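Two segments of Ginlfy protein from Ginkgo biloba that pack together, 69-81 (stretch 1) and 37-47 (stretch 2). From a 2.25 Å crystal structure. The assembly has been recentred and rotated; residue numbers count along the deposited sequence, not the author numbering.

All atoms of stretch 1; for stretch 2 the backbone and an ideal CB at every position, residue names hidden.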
ATOM      1  N   ILE A  69      -4.059  -2.535  -4.358  1.00 27.13           N
ATOM      2  CA  ILE A  69      -3.486  -2.308  -3.009  1.00 26.03           C
ATOM      3  C   ILE A  69      -3.769  -3.510  -2.143  1.00 29.06           C
ATOM      4  O   ILE A  69      -2.859  -4.032  -1.499  1.00 28.72           O
ATOM      5  CB  ILE A  69      -3.983  -0.962  -2.357  1.00 28.90           C
ATOM      6  CG1 ILE A  69      -3.448   0.279  -3.121  1.00 28.55           C
ATOM      7  CG2 ILE A  69      -3.671  -0.885  -0.817  1.00 26.43           C
ATOM      8  CD1 ILE A  69      -4.241   1.563  -2.910  1.00 28.74           C
ATOM      9  N   LYS A  70      -5.020  -3.992  -2.172  1.00 27.20           N
ATOM     10  CA  LYS A  70      -5.447  -5.159  -1.378  1.00 27.10           C
ATOM     11  C   LYS A  70      -4.766  -6.448  -1.831  1.00 29.81           C
ATOM     12  O   LYS A  70      -4.355  -7.234  -0.986  1.00 31.24           O
ATOM     13  CB  LYS A  70      -6.971  -5.335  -1.443  1.00 29.84           C
ATOM     14  CG  LYS A  70      -7.793  -4.139  -0.955  1.00 41.24           C
ATOM     15  CD  LYS A  70      -8.051  -4.153   0.564  1.00 44.15           C
ATOM     16  CE  LYS A  70      -8.910  -5.307   1.051  1.00 47.69           C
ATOM     17  NZ  LYS A  70     -10.232  -5.384   0.356  1.00 49.87           N
ATOM     18  N   SER A  71      -4.663  -6.676  -3.148  1.00 25.33           N
ATOM     19  CA  SER A  71      -4.028  -7.876  -3.717  1.00 25.12           C
ATOM     20  C   SER A  71      -2.542  -7.933  -3.393  1.00 28.62           C
ATOM     21  O   SER A  71      -2.028  -9.017  -3.094  1.00 28.35           O
ATOM     22  CB  SER A  71      -4.232  -7.918  -5.230  1.00 26.73           C
ATOM     23  OG  SER A  71      -5.541  -8.367  -5.541  1.00 29.57           O
ATOM     24  N   ALA A  72      -1.854  -6.760  -3.439  1.00 24.63           N
ATOM     25  CA  ALA A  72      -0.425  -6.665  -3.142  1.00 24.32           C
ATOM     26  C   ALA A  72      -0.165  -7.025  -1.681  1.00 27.38           C
ATOM     27  O   ALA A  72       0.754  -7.791  -1.416  1.00 25.63           O
ATOM     28  CB  ALA A  72       0.093  -5.261  -3.450  1.00 25.32           C
ATOM     29  N   VAL A  73      -1.028  -6.554  -0.750  1.00 26.05           N
ATOM     30  CA  VAL A  73      -0.908  -6.870   0.689  1.00 26.57           C
ATOM     31  C   VAL A  73      -1.242  -8.364   0.944  1.00 32.15           C
ATOM     32  O   VAL A  73      -0.488  -9.033   1.643  1.00 29.72           O
ATOM     33  CB  VAL A  73      -1.706  -5.881   1.587  1.00 30.22           C
ATOM     34  CG1 VAL A  73      -1.634  -6.277   3.071  1.00 29.84           C
ATOM     35  CG2 VAL A  73      -1.193  -4.455   1.402  1.00 30.24           C
ATOM     36  N   ARG A  74      -2.317  -8.900   0.310  1.00 32.54           N
ATOM     37  CA  ARG A  74      -2.668 -10.334   0.441  1.00 33.23           C
ATOM     38  C   ARG A  74      -1.526 -11.225   0.021  1.00 35.69           C
ATOM     39  O   ARG A  74      -1.244 -12.205   0.704  1.00 35.44           O
ATOM     40  CB  ARG A  74      -3.875 -10.708  -0.423  1.00 33.66           C
ATOM     41  CG  ARG A  74      -5.178 -10.254   0.137  1.00 43.74           C
ATOM     42  CD  ARG A  74      -6.267 -10.499  -0.875  1.00 40.73           C
ATOM     43  NE  ARG A  74      -7.527  -9.953  -0.396  1.00 35.87           N
ATOM     44  CZ  ARG A  74      -8.602  -9.794  -1.153  1.00 49.08           C
ATOM     45  NH1 ARG A  74      -8.571 -10.118  -2.442  1.00 37.68           N
ATOM     46  NH2 ARG A  74      -9.714  -9.302  -0.635  1.00 34.28           N
ATOM     47  N   ALA A  75      -0.909 -10.918  -1.138  1.00 33.24           N
ATOM     48  CA  ALA A  75       0.202 -11.700  -1.694  1.00 32.79           C
ATOM     49  C   ALA A  75       1.388 -11.654  -0.780  1.00 35.56           C
ATOM     50  O   ALA A  75       2.032 -12.687  -0.578  1.00 37.51           O
ATOM     51  CB  ALA A  75       0.589 -11.172  -3.069  1.00 33.92           C
ATOM     52  N   GLU A  76       1.688 -10.461  -0.217  1.00 29.94           N
ATOM     53  CA  GLU A  76       2.815 -10.310   0.698  1.00 28.19           C
ATOM     54  C   GLU A  76       2.582 -11.077   2.001  1.00 31.51           C
ATOM     55  O   GLU A  76       3.506 -11.714   2.479  1.00 31.55           O
ATOM     56  CB  GLU A  76       3.183  -8.835   0.909  1.00 28.97           C
ATOM     57  CG  GLU A  76       4.418  -8.585   1.793  1.00 34.09           C
ATOM     58  CD  GLU A  76       5.766  -9.177   1.405  1.00 43.96           C
ATOM     59  OE1 GLU A  76       5.932  -9.655   0.259  1.00 34.70           O
ATOM     60  OE2 GLU A  76       6.672  -9.158   2.264  1.00 39.83           O
ATOM     61  N   LYS A  77       1.344 -11.055   2.531  1.00 29.93           N
ATOM     62  CA  LYS A  77       0.926 -11.784   3.740  1.00 30.98           C
ATOM     63  C   LYS A  77       1.092 -13.288   3.509  1.00 38.55           C
ATOM     64  O   LYS A  77       1.664 -13.973   4.351  1.00 38.01           O
ATOM     65  CB  LYS A  77      -0.541 -11.480   4.093  1.00 32.55           C
ATOM     66  CG  LYS A  77      -0.767 -10.191   4.875  1.00 35.70           C
ATOM     67  CD  LYS A  77      -2.284  -9.958   5.139  1.00 37.12           C
ATOM     68  CE  LYS A  77      -2.562  -8.676   5.907  1.00 37.36           C
ATOM     69  NZ  LYS A  77      -4.003  -8.492   6.262  1.00 37.14           N
ATOM     70  N   ARG A  78       0.666 -13.779   2.325  1.00 37.14           N
ATOM     71  CA  ARG A  78       0.797 -15.188   1.949  1.00 37.42           C
ATOM     72  C   ARG A  78       2.277 -15.577   1.764  1.00 42.23           C
ATOM     73  O   ARG A  78       2.682 -16.650   2.215  1.00 42.15           O
ATOM     74  CB  ARG A  78      -0.048 -15.484   0.703  1.00 37.16           C
ATOM     75  CG  ARG A  78      -0.083 -16.954   0.293  1.00 50.10           C
ATOM     76  CD  ARG A  78      -0.961 -17.207  -0.916  1.00 61.38           C
ATOM     77  NE  ARG A  78      -0.449 -16.540  -2.116  1.00 73.42           N
ATOM     78  CZ  ARG A  78      -0.987 -15.448  -2.655  1.00 80.06           C
ATOM     79  NH1 ARG A  78      -2.064 -14.891  -2.108  1.00 65.06           N
ATOM     80  NH2 ARG A  78      -0.453 -14.904  -3.743  1.00 55.22           N
ATOM     81  N   ARG A  79       3.091 -14.695   1.147  1.00 38.58           N
ATOM     82  CA  ARG A  79       4.528 -14.941   0.973  1.00 38.13           C
ATOM     83  C   ARG A  79       5.215 -15.049   2.348  1.00 43.78           C
ATOM     84  O   ARG A  79       5.996 -15.981   2.555  1.00 43.53           O
ATOM     85  CB  ARG A  79       5.176 -13.840   0.119  1.00 36.35           C
ATOM     86  CG  ARG A  79       6.586 -14.161  -0.358  1.00 31.81           C
ATOM     87  CD  ARG A  79       7.300 -12.943  -0.937  1.00 36.43           C
ATOM     88  NE  ARG A  79       7.590 -11.918   0.082  1.00 41.89           N
ATOM     89  CZ  ARG A  79       8.607 -11.954   0.938  1.00 50.97           C
ATOM     90  NH1 ARG A  79       9.456 -12.973   0.930  1.00 45.61           N
ATOM     91  NH2 ARG A  79       8.774 -10.980   1.819  1.00 39.00           N
ATOM     92  N   LEU A  80       4.886 -14.145   3.298  1.00 41.32           N
ATOM     93  CA  LEU A  80       5.491 -14.185   4.640  1.00 42.65           C
ATOM     94  C   LEU A  80       5.099 -15.415   5.481  1.00 52.14           C
ATOM     95  O   LEU A  80       5.956 -15.980   6.167  1.00 51.62           O
ATOM     96  CB  LEU A  80       5.279 -12.876   5.420  1.00 42.21           C
ATOM     97  CG  LEU A  80       5.971 -11.644   4.839  1.00 46.68           C
ATOM     98  CD1 LEU A  80       5.189 -10.359   5.169  1.00 46.66           C
ATOM     99  CD2 LEU A  80       7.428 -11.564   5.269  1.00 46.00           C
ATOM    100  N   ASP A  81       3.816 -15.831   5.406  1.00 52.89           N
ATOM    101  CA  ASP A  81       3.273 -16.998   6.118  1.00 54.41           C
ATOM    102  C   ASP A  81       3.914 -18.299   5.624  1.00 60.77           C
ATOM    103  O   ASP A  81       4.332 -19.112   6.448  1.00 60.46           O
ATOM    104  CB  ASP A  81       1.731 -17.072   5.977  1.00 56.32           C
ATOM    105  CG  ASP A  81       0.943 -15.975   6.684  1.00 68.26           C
ATOM    106  OD1 ASP A  81       1.526 -15.282   7.559  1.00 67.91           O
ATOM    107  OD2 ASP A  81      -0.252 -15.802   6.358  1.00 76.61           O
ATOM    108  N   UNK A  37       3.667  -2.088   8.519  1.00 28.25           N
ATOM    109  CA  UNK A  37       2.374  -1.631   9.007  1.00 27.33           C
ATOM    110  C   UNK A  37       1.248  -2.260   8.189  1.00 29.98           C
ATOM    111  O   UNK A  37       0.354  -2.851   8.774  1.00 29.48           O
ATOM    112  CB  UNK A  37       2.288  -0.104   8.953  1.00 27.33           C
ATOM    113  N   UNK A  38       1.311  -2.135   6.850  1.00 26.25           N
ATOM    114  CA  UNK A  38       0.311  -2.669   5.914  1.00 26.35           C
ATOM    115  C   UNK A  38       0.101  -4.184   6.035  1.00 29.30           C
ATOM    116  O   UNK A  38      -1.047  -4.617   6.092  1.00 28.03           O
ATOM    117  CB  UNK A  38       0.726  -2.334   4.480  1.00 26.35           C
ATOM    118  N   UNK A  39       1.182  -4.974   6.167  1.00 27.39           N
ATOM    119  CA  UNK A  39       1.056  -6.446   6.299  1.00 28.78           C
ATOM    120  C   UNK A  39       0.446  -6.916   7.638  1.00 33.11           C
ATOM    121  O   UNK A  39       0.031  -8.075   7.767  1.00 33.48           O
ATOM    122  CB  UNK A  39       2.437  -7.084   6.138  1.00 28.78           C
ATOM    123  N   UNK A  40       0.367  -6.010   8.615  1.00 27.82           N
ATOM    124  CA  UNK A  40      -0.209  -6.342   9.905  1.00 27.72           C
ATOM    125  C   UNK A  40      -1.591  -5.747  10.095  1.00 32.36           C
ATOM    126  O   UNK A  40      -2.167  -5.877  11.181  1.00 32.06           O
ATOM    127  CB  UNK A  40       0.716  -5.867  11.027  1.00 27.72           C
ATOM    128  N   UNK A  41      -2.130  -5.084   9.038  1.00 27.07           N
ATOM    129  CA  UNK A  41      -3.460  -4.477   9.082  1.00 26.21           C
ATOM    130  C   UNK A  41      -4.498  -5.481   8.614  1.00 30.09           C
ATOM    131  O   UNK A  41      -4.183  -6.352   7.823  1.00 28.99           O
ATOM    132  CB  UNK A  41      -3.514  -3.212   8.223  1.00 26.21           C
ATOM    133  N   UNK A  42      -5.741  -5.343   9.064  1.00 27.99           N
ATOM    134  CA  UNK A  42      -6.785  -6.260   8.610  1.00 28.91           C
ATOM    135  C   UNK A  42      -7.310  -5.789   7.242  1.00 33.95           C
ATOM    136  O   UNK A  42      -7.055  -4.646   6.838  1.00 32.21           O
ATOM    137  CB  UNK A  42      -7.920  -6.340   9.632  1.00 28.91           C
ATOM    138  N   UNK A  43      -8.078  -6.654   6.559  1.00 31.34           N
ATOM    139  CA  UNK A  43      -8.744  -6.321   5.284  1.00 31.84           C
ATOM    140  C   UNK A  43      -9.647  -5.103   5.446  1.00 33.53           C
ATOM    141  O   UNK A  43      -9.683  -4.244   4.558  1.00 32.29           O
ATOM    142  CB  UNK A  43      -9.561  -7.510   4.776  1.00 31.84           C
ATOM    143  N   UNK A  44     -10.362  -5.021   6.596  1.00 29.95           N
ATOM    144  CA  UNK A  44     -11.248  -3.892   6.915  1.00 30.01           C
ATOM    145  C   UNK A  44     -10.450  -2.587   7.102  1.00 32.53           C
ATOM    146  O   UNK A  44     -10.895  -1.545   6.635  1.00 32.82           O
ATOM    147  CB  UNK A  44     -12.054  -4.198   8.179  1.00 30.01           C
ATOM    148  N   UNK A  45      -9.266  -2.652   7.750  1.00 28.58           N
ATOM    149  CA  UNK A  45      -8.405  -1.474   7.969  1.00 27.01           C
ATOM    150  C   UNK A  45      -7.839  -0.978   6.644  1.00 29.03           C
ATOM    151  O   UNK A  45      -7.757   0.226   6.424  1.00 27.61           O
ATOM    152  CB  UNK A  45      -7.266  -1.805   8.935  1.00 27.01           C
ATOM    153  N   UNK A  46      -7.511  -1.908   5.738  1.00 27.09           N
ATOM    154  CA  UNK A  46      -7.047  -1.556   4.390  1.00 27.41           C
ATOM    155  C   UNK A  46      -8.190  -0.880   3.602  1.00 31.81           C
ATOM    156  O   UNK A  46      -7.931   0.122   2.932  1.00 30.13           O
ATOM    157  CB  UNK A  46      -6.548  -2.800   3.652  1.00 27.41           C
ATOM    158  N   UNK A  47      -9.468  -1.352   3.771  1.00 28.49           N
ATOM    159  CA  UNK A  47     -10.638  -0.714   3.136  1.00 28.79           C
ATOM    160  C   UNK A  47     -10.806   0.730   3.618  1.00 32.18           C
ATOM    161  O   UNK A  47     -11.075   1.620   2.814  1.00 30.89           O
ATOM    162  CB  UNK A  47     -11.909  -1.513   3.433  1.00 28.79           C
TER

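Stretch 1 is one continuous helix, and the face it offers changes along its length: Lys 70, Val 73 and Arg 74, then Lys 77 and Leu 80, so that apolar and charged groups are interspersed.

Position 37 has a helical backbone and nothing of stretch 1 within 5.5 Å of its ideal CB. Almost any helix-compatible residue would do; it is Thr 37.

At 38 the CB points sideways, 4.2 Å from Val 73 CG2, so an apolar side chain suits. Leu 38 fills it, while its backbone O lies 3.5 Å from Val 73 CG1.

Position 39 also points sideways, its ideal CB 4.4 Å from Leu 80 CD1 and 4.6 Å from Lys 77 CG. The surroundings are methyls and methylenes, which favours a compact aliphatic residue such as valine, isoleucine or alanine. Val 39 uses both branches: CG1 lies 3.6 Å from Glu 76 CG, and CG2 4.0 Å from Leu 80 CD1.

Position 40 points away and tolerates polar residues; it is Asn 40.

At 41, with an extended backbone (phi/psi -90/154), the carbonyl matters: Lys 77 NZ donates to its O at 2.7 Å, so the side chain is loosely specified. Met 41 sets off sideways and its end leads away.

Position 42 points away, with extended angles just before a helix, the classic place for serine, threonine, aspartate or asparagine. Thr 42 caps that helix, its OG1 accepting from the backbone N of position 45 at 3.2 Å.

At 43 the ideal CB is 4.4 Å from Lys 70 CE, and the Arg 74 guanidinium is within reach of a longer chain. Two positive charges call for an acid, preferably glutamate. Glu 43 OE2 sits at the guanidinium edge, near its plane: Arg 74 NE to OE2 is 2.9 Å and Arg 74 NH2 to OE1 is 3.0 Å. OE1 also forms a longer salt bridge with Lys 70 NZ, at 3.5 Å, and water 1 links the same two atoms.

Positions 44 and 45 find nothing of stretch 1 near their ideal CBs, so polar residues suit both. Gln 44 points away; Glu 45 OE1 accepts from Thr 42 N at 3.0 Å.

Position 46 points toward stretch 1, its ideal CB 3.7 Å from Lys 70 CD, with Val 73 beyond: a place for leucine, isoleucine or methionine. Leu 46 sends CD1 to 3.8 Å from Val 73 CG1.

At 47 the CB points away, yet lies 5.2 Å from Lys 70 NZ, so a short acid can return to it. Asp 47 does, OD1 accepting from Lys 70 NZ at 3.0 Å in a salt bridge.

Stretch 2 (37-47) TLVNMTEQELD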
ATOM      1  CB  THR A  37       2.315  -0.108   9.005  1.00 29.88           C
ATOM      2  OG1 THR A  37       3.253   0.376   9.959  1.00 28.72           O
ATOM      3  CG2 THR A  37       0.912   0.429   9.298  1.00 24.28           C
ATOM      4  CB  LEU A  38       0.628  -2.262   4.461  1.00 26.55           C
ATOM      5  CG  LEU A  38       0.608  -0.753   4.166  1.00 30.65           C
ATOM      6  CD1 LEU A  38       1.425  -0.435   2.905  1.00 31.12           C
ATOM      7  CD2 LEU A  38      -0.842  -0.203   4.051  1.00 29.00           C
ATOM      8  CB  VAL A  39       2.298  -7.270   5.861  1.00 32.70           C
ATOM      9  CG1 VAL A  39       2.795  -6.820   4.483  1.00 32.40           C
ATOM     10  CG2 VAL A  39       3.420  -7.218   6.898  1.00 33.06           C
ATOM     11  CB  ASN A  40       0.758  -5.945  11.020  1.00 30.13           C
ATOM     12  CG  ASN A  40       1.805  -6.987  11.243  1.00 41.57           C
ATOM     13  OD1 ASN A  40       1.542  -8.027  11.839  1.00 32.64           O
ATOM     14  ND2 ASN A  40       2.954  -6.798  10.639  1.00 37.67           N
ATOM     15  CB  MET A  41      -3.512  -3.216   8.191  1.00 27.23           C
ATOM     16  CG  MET A  41      -2.921  -1.998   8.865  1.00 28.92           C
ATOM     17  SD  MET A  41      -2.575  -0.613   7.732  1.00 31.53           S
ATOM     18  CE  MET A  41      -4.216  -0.230   7.143  1.00 28.05           C
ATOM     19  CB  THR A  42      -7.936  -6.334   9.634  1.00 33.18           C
ATOM     20  OG1 THR A  42      -8.545  -5.055   9.727  1.00 31.72           O
ATOM     21  CG2 THR A  42      -7.490  -6.834  11.029  1.00 29.60           C
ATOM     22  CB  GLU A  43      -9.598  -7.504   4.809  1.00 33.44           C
ATOM     23  CG  GLU A  43      -8.750  -8.682   4.358  1.00 42.17           C
ATOM     24  CD  GLU A  43      -8.552  -8.781   2.862  1.00 55.81           C
ATOM     25  OE1 GLU A  43      -9.405  -8.251   2.114  1.00 52.08           O
ATOM     26  OE2 GLU A  43      -7.590  -9.463   2.441  1.00 45.39           O
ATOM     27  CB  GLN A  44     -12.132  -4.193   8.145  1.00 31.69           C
ATOM     28  CG  GLN A  44     -13.194  -3.104   8.471  1.00 47.46           C
ATOM     29  CD  GLN A  44     -14.096  -2.761   7.296  1.00 70.99           C
ATOM     30  OE1 GLN A  44     -14.755  -3.632   6.706  1.00 68.86           O
ATOM     31  NE2 GLN A  44     -14.127  -1.481   6.913  1.00 61.07           N
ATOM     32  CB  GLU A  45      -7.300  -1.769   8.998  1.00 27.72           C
ATOM     33  CG  GLU A  45      -7.863  -1.991  10.401  1.00 32.27           C
ATOM     34  CD  GLU A  45      -6.889  -2.542  11.429  1.00 39.43           C
ATOM     35  OE1 GLU A  45      -5.845  -3.093  11.027  1.00 32.58           O
ATOM     36  OE2 GLU A  45      -7.174  -2.437  12.641  1.00 45.49           O
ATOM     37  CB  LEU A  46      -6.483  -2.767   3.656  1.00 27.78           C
ATOM     38  CG  LEU A  46      -5.225  -3.383   4.297  1.00 34.16           C
ATOM     39  CD1 LEU A  46      -5.036  -4.842   3.873  1.00 34.52           C
ATOM     40  CD2 LEU A  46      -3.958  -2.534   4.014  1.00 37.63           C
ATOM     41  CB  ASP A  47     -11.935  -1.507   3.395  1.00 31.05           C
ATOM     42  CG  ASP A  47     -11.997  -2.846   2.681  1.00 41.71           C
ATOM     43  OD1 ASP A  47     -11.434  -2.952   1.571  1.00 40.15           O
ATOM     44  OD2 ASP A  47     -12.632  -3.784   3.227  1.00 52.21           O
TER
HETATM   45  O   HOH W   1     -12.077  -7.403   1.755  1.00 52.55           O
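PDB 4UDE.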